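Local coordinates for protein teichoic acid D-alanine hydrolase (Staphylococcus aureus, PDB 5ZH8) that removes D-alanyl groups from wall teichoic acid and lipoteichoic acid as an esterase, and affects the level of methicillin resistance, at residues Leu167-Tyr180 with Lys205-Leu219. Residues are numbered along the deposited sequence; the frame is centred on the assembly and turned at random.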
ATOM      1  N   LEU A 167       0.337 -23.390  21.271  1.00 60.10           N
ATOM      2  CA  LEU A 167       1.274 -22.963  20.229  1.00 57.77           C
ATOM      3  C   LEU A 167       0.599 -22.950  18.863  1.00 56.13           C
ATOM      4  O   LEU A 167       0.892 -22.091  18.036  1.00 54.68           O
ATOM      5  CB  LEU A 167       2.488 -23.892  20.168  1.00 56.87           C
ATOM      6  CG  LEU A 167       3.497 -23.858  21.308  1.00 58.22           C
ATOM      7  CD1 LEU A 167       4.590 -24.888  21.051  1.00 57.40           C
ATOM      8  CD2 LEU A 167       4.099 -22.469  21.459  1.00 58.56           C
ATOM      9  N   LYS A 168      -0.293 -23.915  18.640  1.00 56.21           N
ATOM     10  CA  LYS A 168      -1.011 -24.051  17.378  1.00 55.03           C
ATOM     11  C   LYS A 168      -1.852 -22.818  17.051  1.00 54.92           C
ATOM     12  O   LYS A 168      -1.936 -22.428  15.890  1.00 53.48           O
ATOM     13  CB  LYS A 168      -1.903 -25.298  17.396  1.00 56.27           C
ATOM     14  CG  LYS A 168      -2.467 -25.650  16.029  1.00 55.50           C
ATOM     15  CD  LYS A 168      -3.241 -26.953  16.017  1.00 56.63           C
ATOM     16  CE  LYS A 168      -3.297 -27.519  14.602  1.00 55.59           C
ATOM     17  NZ  LYS A 168      -4.365 -28.540  14.410  1.00 57.23           N
ATOM     18  N   ASP A 169      -2.471 -22.219  18.065  1.00 56.35           N
ATOM     19  CA  ASP A 169      -3.299 -21.028  17.869  1.00 56.98           C
ATOM     20  C   ASP A 169      -2.481 -19.788  17.490  1.00 55.92           C
ATOM     21  O   ASP A 169      -2.977 -18.914  16.783  1.00 55.80           O
ATOM     22  CB  ASP A 169      -4.152 -20.752  19.113  1.00 59.65           C
ATOM     23  CG  ASP A 169      -5.308 -21.728  19.261  1.00 60.91           C
ATOM     24  OD1 ASP A 169      -5.494 -22.570  18.366  1.00 59.70           O
ATOM     25  OD2 ASP A 169      -6.031 -21.658  20.278  1.00 63.23           O
ATOM     26  N   LEU A 170      -1.239 -19.712  17.958  1.00 55.29           N
ATOM     27  CA  LEU A 170      -0.316 -18.680  17.504  1.00 54.29           C
ATOM     28  C   LEU A 170       0.071 -18.939  16.055  1.00 52.02           C
ATOM     29  O   LEU A 170      -0.024 -18.057  15.207  1.00 51.53           O
ATOM     30  CB  LEU A 170       0.952 -18.672  18.350  1.00 54.54           C
ATOM     31  CG  LEU A 170       0.837 -18.403  19.846  1.00 57.10           C
ATOM     32  CD1 LEU A 170       2.162 -18.722  20.516  1.00 57.22           C
ATOM     33  CD2 LEU A 170       0.456 -16.961  20.108  1.00 58.70           C
ATOM     34  N   MET A 171       0.507 -20.164  15.788  1.00 51.15           N
ATOM     35  CA  MET A 171       0.919 -20.595  14.457  1.00 49.44           C
ATOM     36  C   MET A 171      -0.157 -20.337  13.402  1.00 49.53           C
ATOM     37  O   MET A 171       0.157 -19.921  12.288  1.00 48.61           O
ATOM     38  CB  MET A 171       1.286 -22.088  14.495  1.00 48.93           C
ATOM     39  CG  MET A 171       1.746 -22.686  13.175  1.00 47.32           C
ATOM     40  SD  MET A 171       0.389 -23.242  12.119  1.00 47.17           S
ATOM     41  CE  MET A 171      -0.188 -24.692  12.990  1.00 48.40           C
ATOM     42  N   LEU A 172      -1.417 -20.575  13.760  1.00 51.14           N
ATOM     43  CA  LEU A 172      -2.542 -20.422  12.829  1.00 51.41           C
ATOM     44  C   LEU A 172      -3.156 -19.011  12.819  1.00 52.48           C
ATOM     45  O   LEU A 172      -4.139 -18.779  12.110  1.00 53.43           O
ATOM     46  CB  LEU A 172      -3.646 -21.446  13.154  1.00 52.85           C
ATOM     47  CG  LEU A 172      -3.355 -22.943  13.010  1.00 52.24           C
ATOM     48  CD1 LEU A 172      -4.494 -23.757  13.603  1.00 54.06           C
ATOM     49  CD2 LEU A 172      -3.119 -23.339  11.565  1.00 50.62           C
ATOM     50  N   HIS A 173      -2.585 -18.081  13.586  1.00 52.77           N
ATOM     51  CA  HIS A 173      -3.132 -16.724  13.750  1.00 54.03           C
ATOM     52  C   HIS A 173      -4.566 -16.714  14.283  1.00 56.30           C
ATOM     53  O   HIS A 173      -5.458 -16.163  13.653  1.00 57.08           O
ATOM     54  CB  HIS A 173      -3.055 -15.918  12.442  1.00 52.75           C
ATOM     55  CG  HIS A 173      -1.660 -15.666  11.965  1.00 50.82           C
ATOM     56  ND1 HIS A 173      -0.754 -14.906  12.675  1.00 51.20           N
ATOM     57  CD2 HIS A 173      -1.026 -16.055  10.837  1.00 48.78           C
ATOM     58  CE1 HIS A 173       0.386 -14.853  12.008  1.00 49.57           C
ATOM     59  NE2 HIS A 173       0.249 -15.548  10.892  1.00 48.05           N
ATOM     60  N   GLN A 174      -4.772 -17.325  15.448  1.00 57.79           N
ATOM     61  CA  GLN A 174      -6.078 -17.329  16.113  1.00 60.43           C
ATOM     62  C   GLN A 174      -5.924 -17.359  17.636  1.00 62.62           C
ATOM     63  O   GLN A 174      -6.681 -18.031  18.339  1.00 64.34           O
ATOM     64  CB  GLN A 174      -6.914 -18.517  15.631  1.00 60.31           C
ATOM     65  CG  GLN A 174      -6.256 -19.872  15.845  1.00 59.17           C
ATOM     66  CD  GLN A 174      -7.141 -21.032  15.419  1.00 59.51           C
ATOM     67  OE1 GLN A 174      -7.915 -20.928  14.465  1.00 59.45           O
ATOM     68  NE2 GLN A 174      -7.025 -22.149  16.126  1.00 59.62           N
ATOM     69  N   SER A 175      -4.955 -16.596  18.133  1.00 62.75           N
ATOM     70  CA  SER A 175      -4.615 -16.587  19.552  1.00 64.66           C
ATOM     71  C   SER A 175      -5.499 -15.650  20.371  1.00 68.13           C
ATOM     72  O   SER A 175      -5.718 -15.875  21.561  1.00 70.20           O
ATOM     73  CB  SER A 175      -3.154 -16.183  19.720  1.00 63.42           C
ATOM     74  OG  SER A 175      -2.920 -14.893  19.186  1.00 63.13           O
ATOM     75  N   GLY A 176      -5.996 -14.596  19.733  1.00 69.13           N
ATOM     76  CA  GLY A 176      -6.780 -13.575  20.422  1.00 72.65           C
ATOM     77  C   GLY A 176      -5.926 -12.457  20.987  1.00 73.79           C
ATOM     78  O   GLY A 176      -6.431 -11.587  21.695  1.00 77.09           O
ATOM     79  N   LEU A 177      -4.636 -12.467  20.664  1.00 71.57           N
ATOM     80  CA  LEU A 177      -3.733 -11.405  21.080  1.00 72.43           C
ATOM     81  C   LEU A 177      -4.031 -10.153  20.258  1.00 73.02           C
ATOM     82  O   LEU A 177      -4.302 -10.242  19.055  1.00 71.15           O
ATOM     83  CB  LEU A 177      -2.270 -11.823  20.870  1.00 69.87           C
ATOM     84  CG  LEU A 177      -1.657 -12.883  21.791  1.00 69.78           C
ATOM     85  CD1 LEU A 177      -0.381 -13.424  21.165  1.00 66.98           C
ATOM     86  CD2 LEU A 177      -1.385 -12.343  23.181  1.00 72.78           C
ATOM     87  N   TYR A 178      -3.985  -8.992  20.911  1.00 75.85           N
ATOM     88  CA  TYR A 178      -4.090  -7.714  20.214  1.00 76.48           C
ATOM     89  C   TYR A 178      -3.002  -7.619  19.153  1.00 73.58           C
ATOM     90  O   TYR A 178      -1.922  -8.192  19.309  1.00 71.57           O
ATOM     91  CB  TYR A 178      -3.958  -6.539  21.193  1.00 79.92           C
ATOM     92  CG  TYR A 178      -5.195  -6.278  22.026  1.00 83.58           C
ATOM     93  CD1 TYR A 178      -6.295  -5.623  21.483  1.00 85.15           C
ATOM     94  CD2 TYR A 178      -5.259  -6.669  23.360  1.00 85.80           C
ATOM     95  CE1 TYR A 178      -7.427  -5.376  22.240  1.00 88.88           C
ATOM     96  CE2 TYR A 178      -6.391  -6.431  24.123  1.00 89.46           C
ATOM     97  CZ  TYR A 178      -7.471  -5.785  23.556  1.00 91.01           C
ATOM     98  OH  TYR A 178      -8.598  -5.540  24.301  1.00 94.98           O
ATOM     99  N   LYS A 179      -3.289  -6.898  18.070  1.00 73.63           N
ATOM    100  CA  LYS A 179      -2.328  -6.750  16.979  1.00 71.41           C
ATOM    101  C   LYS A 179      -1.063  -6.064  17.488  1.00 71.71           C
ATOM    102  O   LYS A 179      -1.142  -5.123  18.273  1.00 74.42           O
ATOM    103  CB  LYS A 179      -2.934  -5.969  15.815  1.00 71.92           C
ATOM    104  CG  LYS A 179      -2.631  -6.567  14.447  1.00 69.40           C
ATOM    105  CD  LYS A 179      -3.289  -5.768  13.328  1.00 70.27           C
ATOM    106  CE  LYS A 179      -2.724  -6.158  11.968  1.00 67.86           C
ATOM    107  NZ  LYS A 179      -3.360  -5.407  10.847  1.00 68.49           N
ATOM    108  N   TYR A 180       0.093  -6.549  17.035  1.00 69.35           N
ATOM    109  CA  TYR A 180       1.379  -6.090  17.523  1.00 70.05           C
ATOM    110  C   TYR A 180       1.560  -4.655  17.087  1.00 72.03           C
ATOM    111  O   TYR A 180       1.511  -4.339  15.899  1.00 70.87           O
ATOM    112  CB  TYR A 180       2.533  -6.916  16.972  1.00 67.10           C
ATOM    113  CG  TYR A 180       3.900  -6.454  17.444  1.00 67.56           C
ATOM    114  CD1 TYR A 180       4.241  -6.511  18.786  1.00 69.42           C
ATOM    115  CD2 TYR A 180       4.852  -5.971  16.549  1.00 66.47           C
ATOM    116  CE1 TYR A 180       5.491  -6.104  19.231  1.00 70.29           C
ATOM    117  CE2 TYR A 180       6.103  -5.565  16.984  1.00 67.43           C
ATOM    118  CZ  TYR A 180       6.419  -5.632  18.326  1.00 69.26           C
ATOM    119  OH  TYR A 180       7.659  -5.221  18.754  1.00 70.21           O
ATOM    120  N   LYS A 205     -12.105 -11.152  20.056  1.00 99.52           N
ATOM    121  CA  LYS A 205     -11.318 -11.834  19.035  1.00 96.05           C
ATOM    122  C   LYS A 205     -10.747 -13.181  19.493  1.00 94.69           C
ATOM    123  O   LYS A 205      -9.978 -13.798  18.761  1.00 91.56           O
ATOM    124  CB  LYS A 205     -10.198 -10.907  18.540  1.00 94.18           C
ATOM    125  CG  LYS A 205     -10.701  -9.865  17.545  1.00 94.97           C
ATOM    126  CD  LYS A 205     -10.820 -10.450  16.138  1.00 92.60           C
ATOM    127  CE  LYS A 205     -11.907  -9.774  15.306  1.00 94.44           C
ATOM    128  NZ  LYS A 205     -11.691  -8.310  15.135  1.00 95.58           N
ATOM    129  N   TYR A 206     -11.092 -13.636  20.689  1.00 97.84           N
ATOM    130  CA  TYR A 206     -10.584 -14.939  21.139  1.00 97.25           C
ATOM    131  C   TYR A 206     -11.067 -16.095  20.250  1.00 95.52           C
ATOM    132  O   TYR A 206     -12.240 -16.169  19.877  1.00 97.50           O
ATOM    133  CB  TYR A 206     -10.923 -15.211  22.608  1.00100.95           C
ATOM    134  CG  TYR A 206     -10.661 -16.645  23.026  1.00100.71           C
ATOM    135  CD1 TYR A 206      -9.357 -17.137  23.134  1.00 98.39           C
ATOM    136  CD2 TYR A 206     -11.718 -17.517  23.310  1.00103.07           C
ATOM    137  CE1 TYR A 206      -9.116 -18.449  23.509  1.00 98.07           C
ATOM    138  CE2 TYR A 206     -11.485 -18.828  23.686  1.00102.68           C
ATOM    139  CZ  TYR A 206     -10.185 -19.290  23.785  1.00100.28           C
ATOM    140  OH  TYR A 206      -9.957 -20.596  24.163  1.00100.24           O
ATOM    141  N   LYS A 207     -10.147 -17.006  19.933  1.00 92.14           N
ATOM    142  CA  LYS A 207     -10.407 -18.150  19.052  1.00 90.12           C
ATOM    143  C   LYS A 207     -11.020 -17.781  17.684  1.00 88.33           C
ATOM    144  O   LYS A 207     -11.720 -18.587  17.073  1.00 88.47           O
ATOM    145  CB  LYS A 207     -11.255 -19.213  19.778  1.00 92.99           C
ATOM    146  CG  LYS A 207     -11.121 -20.636  19.243  1.00 91.71           C
ATOM    147  CD  LYS A 207      -9.756 -21.278  19.497  1.00 89.63           C
ATOM    148  CE  LYS A 207      -9.597 -21.804  20.920  1.00 91.52           C
ATOM    149  NZ  LYS A 207      -8.843 -23.090  20.954  1.00 90.00           N
ATOM    150  N   LYS A 208     -10.752 -16.566  17.210  1.00 86.34           N
ATOM    151  CA  LYS A 208     -11.069 -16.188  15.837  1.00 84.13           C
ATOM    152  C   LYS A 208      -9.794 -15.786  15.129  1.00 79.93           C
ATOM    153  O   LYS A 208      -8.837 -15.354  15.766  1.00 78.97           O
ATOM    154  CB  LYS A 208     -12.064 -15.033  15.798  1.00 86.87           C
ATOM    155  CG  LYS A 208     -13.516 -15.458  15.928  1.00 90.02           C
ATOM    156  CD  LYS A 208     -14.472 -14.299  15.659  1.00 92.75           C
ATOM    157  CE  LYS A 208     -14.469 -13.295  16.802  1.00 95.34           C
ATOM    158  NZ  LYS A 208     -15.526 -12.249  16.686  1.00 98.49           N
ATOM    159  N   HIS A 209      -9.799 -15.898  13.804  1.00 77.08           N
ATOM    160  CA  HIS A 209      -8.611 -15.601  13.016  1.00 73.56           C
ATOM    161  C   HIS A 209      -8.335 -14.108  12.949  1.00 72.46           C
ATOM    162  O   HIS A 209      -9.254 -13.307  12.811  1.00 74.41           O
ATOM    163  CB  HIS A 209      -8.723 -16.167  11.603  1.00 72.60           C
ATOM    164  CG  HIS A 209      -7.554 -15.822  10.735  1.00 70.93           C
ATOM    165  ND1 HIS A 209      -7.490 -14.655  10.001  1.00 71.44           N
ATOM    166  CD2 HIS A 209      -6.404 -16.493  10.475  1.00 69.02           C
ATOM    167  CE1 HIS A 209      -6.352 -14.620   9.327  1.00 69.46           C
ATOM    168  NE2 HIS A 209      -5.673 -15.722   9.602  1.00 68.26           N
ATOM    169  N   MET A 210      -7.066 -13.744  13.081  1.00 69.49           N
ATOM    170  CA  MET A 210      -6.623 -12.375  12.891  1.00 68.76           C
ATOM    171  C   MET A 210      -5.122 -12.388  12.623  1.00 65.40           C
ATOM    172  O   MET A 210      -4.333 -12.731  13.510  1.00 65.66           O
ATOM    173  CB  MET A 210      -6.923 -11.546  14.140  1.00 71.60           C
ATOM    174  CG  MET A 210      -6.861 -10.044  13.933  1.00 72.78           C
ATOM    175  SD  MET A 210      -6.472  -9.174  15.465  1.00 75.46           S
ATOM    176  CE  MET A 210      -4.684  -9.113  15.360  1.00 72.92           C
ATOM    177  N   TYR A 211      -4.724 -12.021  11.410  1.00 62.56           N
ATOM    178  CA  TYR A 211      -3.304 -11.975  11.062  1.00 59.58           C
ATOM    179  C   TYR A 211      -2.590 -11.027  12.016  1.00 59.47           C
ATOM    180  O   TYR A 211      -3.106  -9.963  12.350  1.00 61.52           O
ATOM    181  CB  TYR A 211      -3.102 -11.532   9.612  1.00 58.48           C
ATOM    182  CG  TYR A 211      -1.862 -12.103   8.976  1.00 56.65           C
ATOM    183  CD1 TYR A 211      -1.863 -13.400   8.473  1.00 55.66           C
ATOM    184  CD2 TYR A 211      -0.691 -11.357   8.868  1.00 56.39           C
ATOM    185  CE1 TYR A 211      -0.736 -13.945   7.876  1.00 54.09           C
ATOM    186  CE2 TYR A 211       0.444 -11.890   8.273  1.00 54.84           C
ATOM    187  CZ  TYR A 211       0.414 -13.188   7.776  1.00 53.82           C
ATOM    188  OH  TYR A 211       1.527 -13.753   7.181  1.00 52.40           O
ATOM    189  N   ASN A 212      -1.409 -11.428  12.461  1.00 57.26           N
ATOM    190  CA  ASN A 212      -0.713 -10.725  13.525  1.00 57.92           C
ATOM    191  C   ASN A 212       0.753 -11.163  13.541  1.00 56.04           C
ATOM    192  O   ASN A 212       1.055 -12.324  13.842  1.00 55.37           O
ATOM    193  CB  ASN A 212      -1.393 -11.047  14.863  1.00 59.64           C
ATOM    194  CG  ASN A 212      -0.852 -10.236  16.027  1.00 61.38           C
ATOM    195  OD1 ASN A 212       0.173  -9.559  15.921  1.00 60.75           O
ATOM    196  ND2 ASN A 212      -1.551 -10.307  17.158  1.00 63.45           N
ATOM    197  N   ASP A 213       1.652 -10.237  13.211  1.00 55.38           N
ATOM    198  CA  ASP A 213       3.091 -10.493  13.298  1.00 54.10           C
ATOM    199  C   ASP A 213       3.466 -10.972  14.691  1.00 54.80           C
ATOM    200  O   ASP A 213       4.327 -11.833  14.839  1.00 53.98           O
ATOM    201  CB  ASP A 213       3.899  -9.227  12.981  1.00 54.73           C
ATOM    202  CG  ASP A 213       3.835  -8.836  11.528  1.00 53.58           C
ATOM    203  OD1 ASP A 213       3.369  -9.643  10.703  1.00 52.10           O
ATOM    204  OD2 ASP A 213       4.263  -7.706  11.208  1.00 54.77           O
ATOM    205  N   GLY A 214       2.814 -10.394  15.701  1.00 56.62           N
ATOM    206  CA  GLY A 214       3.057 -10.730  17.100  1.00 57.82           C
ATOM    207  C   GLY A 214       3.034 -12.212  17.413  1.00 56.44           C
ATOM    208  O   GLY A 214       3.846 -12.685  18.203  1.00 56.48           O
ATOM    209  N   ASN A 215       2.111 -12.947  16.792  1.00 54.87           N
ATOM    210  CA  ASN A 215       2.029 -14.385  17.007  1.00 53.82           C
ATOM    211  C   ASN A 215       3.380 -15.031  16.738  1.00 52.01           C
ATOM    212  O   ASN A 215       3.889 -15.779  17.568  1.00 52.68           O
ATOM    213  CB  ASN A 215       0.983 -15.031  16.096  1.00 52.88           C
ATOM    214  CG  ASN A 215      -0.445 -14.748  16.528  1.00 54.72           C
ATOM    215  OD1 ASN A 215      -0.799 -14.821  17.715  1.00 56.34           O
ATOM    216  ND2 ASN A 215      -1.288 -14.444  15.546  1.00 54.18           N
ATOM    217  N   TYR A 216       3.965 -14.737  15.581  1.00 49.94           N
ATOM    218  CA  TYR A 216       5.230 -15.362  15.203  1.00 48.33           C
ATOM    219  C   TYR A 216       6.445 -14.764  15.915  1.00 49.43           C
ATOM    220  O   TYR A 216       7.505 -15.390  15.947  1.00 48.96           O
ATOM    221  CB  TYR A 216       5.402 -15.383  13.679  1.00 46.18           C
ATOM    222  CG  TYR A 216       4.674 -16.559  13.060  1.00 44.82           C
ATOM    223  CD1 TYR A 216       3.288 -16.665  13.145  1.00 45.20           C
ATOM    224  CD2 TYR A 216       5.368 -17.585  12.427  1.00 43.28           C
ATOM    225  CE1 TYR A 216       2.618 -17.741  12.594  1.00 44.35           C
ATOM    226  CE2 TYR A 216       4.705 -18.666  11.876  1.00 42.38           C
ATOM    227  CZ  TYR A 216       3.332 -18.743  11.967  1.00 42.90           C
ATOM    228  OH  TYR A 216       2.662 -19.820  11.429  1.00 42.15           O
ATOM    229  N   LEU A 217       6.294 -13.577  16.502  1.00 51.26           N
ATOM    230  CA  LEU A 217       7.318 -13.045  17.414  1.00 53.01           C
ATOM    231  C   LEU A 217       7.359 -13.849  18.721  1.00 54.13           C
ATOM    232  O   LEU A 217       8.436 -14.145  19.231  1.00 54.55           O
ATOM    233  CB  LEU A 217       7.094 -11.558  17.710  1.00 54.80           C
ATOM    234  CG  LEU A 217       7.212 -10.609  16.518  1.00 54.05           C
ATOM    235  CD1 LEU A 217       6.848  -9.196  16.937  1.00 56.24           C
ATOM    236  CD2 LEU A 217       8.611 -10.646  15.914  1.00 53.27           C
ATOM    237  N   VAL A 218       6.185 -14.204  19.247  1.00 54.66           N
ATOM    238  CA  VAL A 218       6.080 -15.077  20.423  1.00 55.82           C
ATOM    239  C   VAL A 218       6.634 -16.472  20.139  1.00 54.10           C
ATOM    240  O   VAL A 218       7.300 -17.069  20.992  1.00 54.87           O
ATOM    241  CB  VAL A 218       4.605 -15.247  20.875  1.00 56.93           C
ATOM    242  CG1 VAL A 218       4.471 -16.352  21.922  1.00 57.87           C
ATOM    243  CG2 VAL A 218       4.045 -13.925  21.383  1.00 59.17           C
ATOM    244  N   LEU A 219       6.331 -16.994  18.951  1.00 51.85           N
ATOM    245  CA  LEU A 219       6.843 -18.301  18.526  1.00 50.48           C
ATOM    246  C   LEU A 219       8.356 -18.290  18.363  1.00 50.26           C
ATOM    247  O   LEU A 219       9.022 -19.267  18.692  1.00 50.68           O
ATOM    248  CB  LEU A 219       6.197 -18.760  17.217  1.00 48.60           C
ATOM    249  CG  LEU A 219       4.755 -19.270  17.296  1.00 48.79           C
ATOM    250  CD1 LEU A 219       4.227 -19.562  15.901  1.00 47.25           C
ATOM    251  CD2 LEU A 219       4.633 -20.472  18.216  1.00 49.54           C
TER
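Asn-212 OD1 is gripped by two backbone amides arriving from opposite faces of its plane: Tyr-180 N across the contact at 3.2 Å, and Gly-214 N, whose bond makes Asn-212 the N-cap of the helix that follows. Held with CG anti to the backbone N (chi1 -173°), Asn-212 turns its amide to the loop at 178-180 and ties it down, ND2 reaching Tyr-178 O at 3.0 Å from above the carbonyl plane.

Asn-215, one turn on, works likewise through both ends of its amide. Ser-175 OG donates to Asn-215 OD1 at 2.6 Å, in the carbonyl plane and on a lone pair, while Asn-215 ND2 reaches His-173 ND1 at 3.0 Å. The amide and imidazole planes lie 48° apart, and the bond helps to fix the rotation of the ring. His-173 ends helix 167-171 in a Schellman motif, its positive phi turning the chain so that its carbonyl O accepts from Met-210 N.

Ser-127 and Lys-130 form the Ser-x-x-Lys pattern of the beta-lactamase and penicillin-binding protein family; Tyr-211, whose hydroxyl bonds Ser-127, and Asp-213, salt-bridged to Lys-130, probably correspond to its Tyr-x-Asn element. Tyr-211 CD1 lies over one face of the imidazole near its rim, the rings mutually oblique; Tyr-211 CE1 is 3.6 Å from His-173 NE2. Tyr-216 completes the aromatic cluster, and its OH donates to Met-171 O at 2.7 Å, in the carbonyl plane.

The axes of 167-171 and 213-219 cross at -136°, Leu-170 CD1 meeting Val-218 CG1 at 3.6 Å; Leu-217 CD1 sits centrally over the Tyr-180 ring in a CH-pi contact. Farther out, the exposed Lys-207 brings NZ to the syn lone pair of Asp-169 OD2 in a salt bridge, while Gln-174 NE2 donates to Asp-169 OD1.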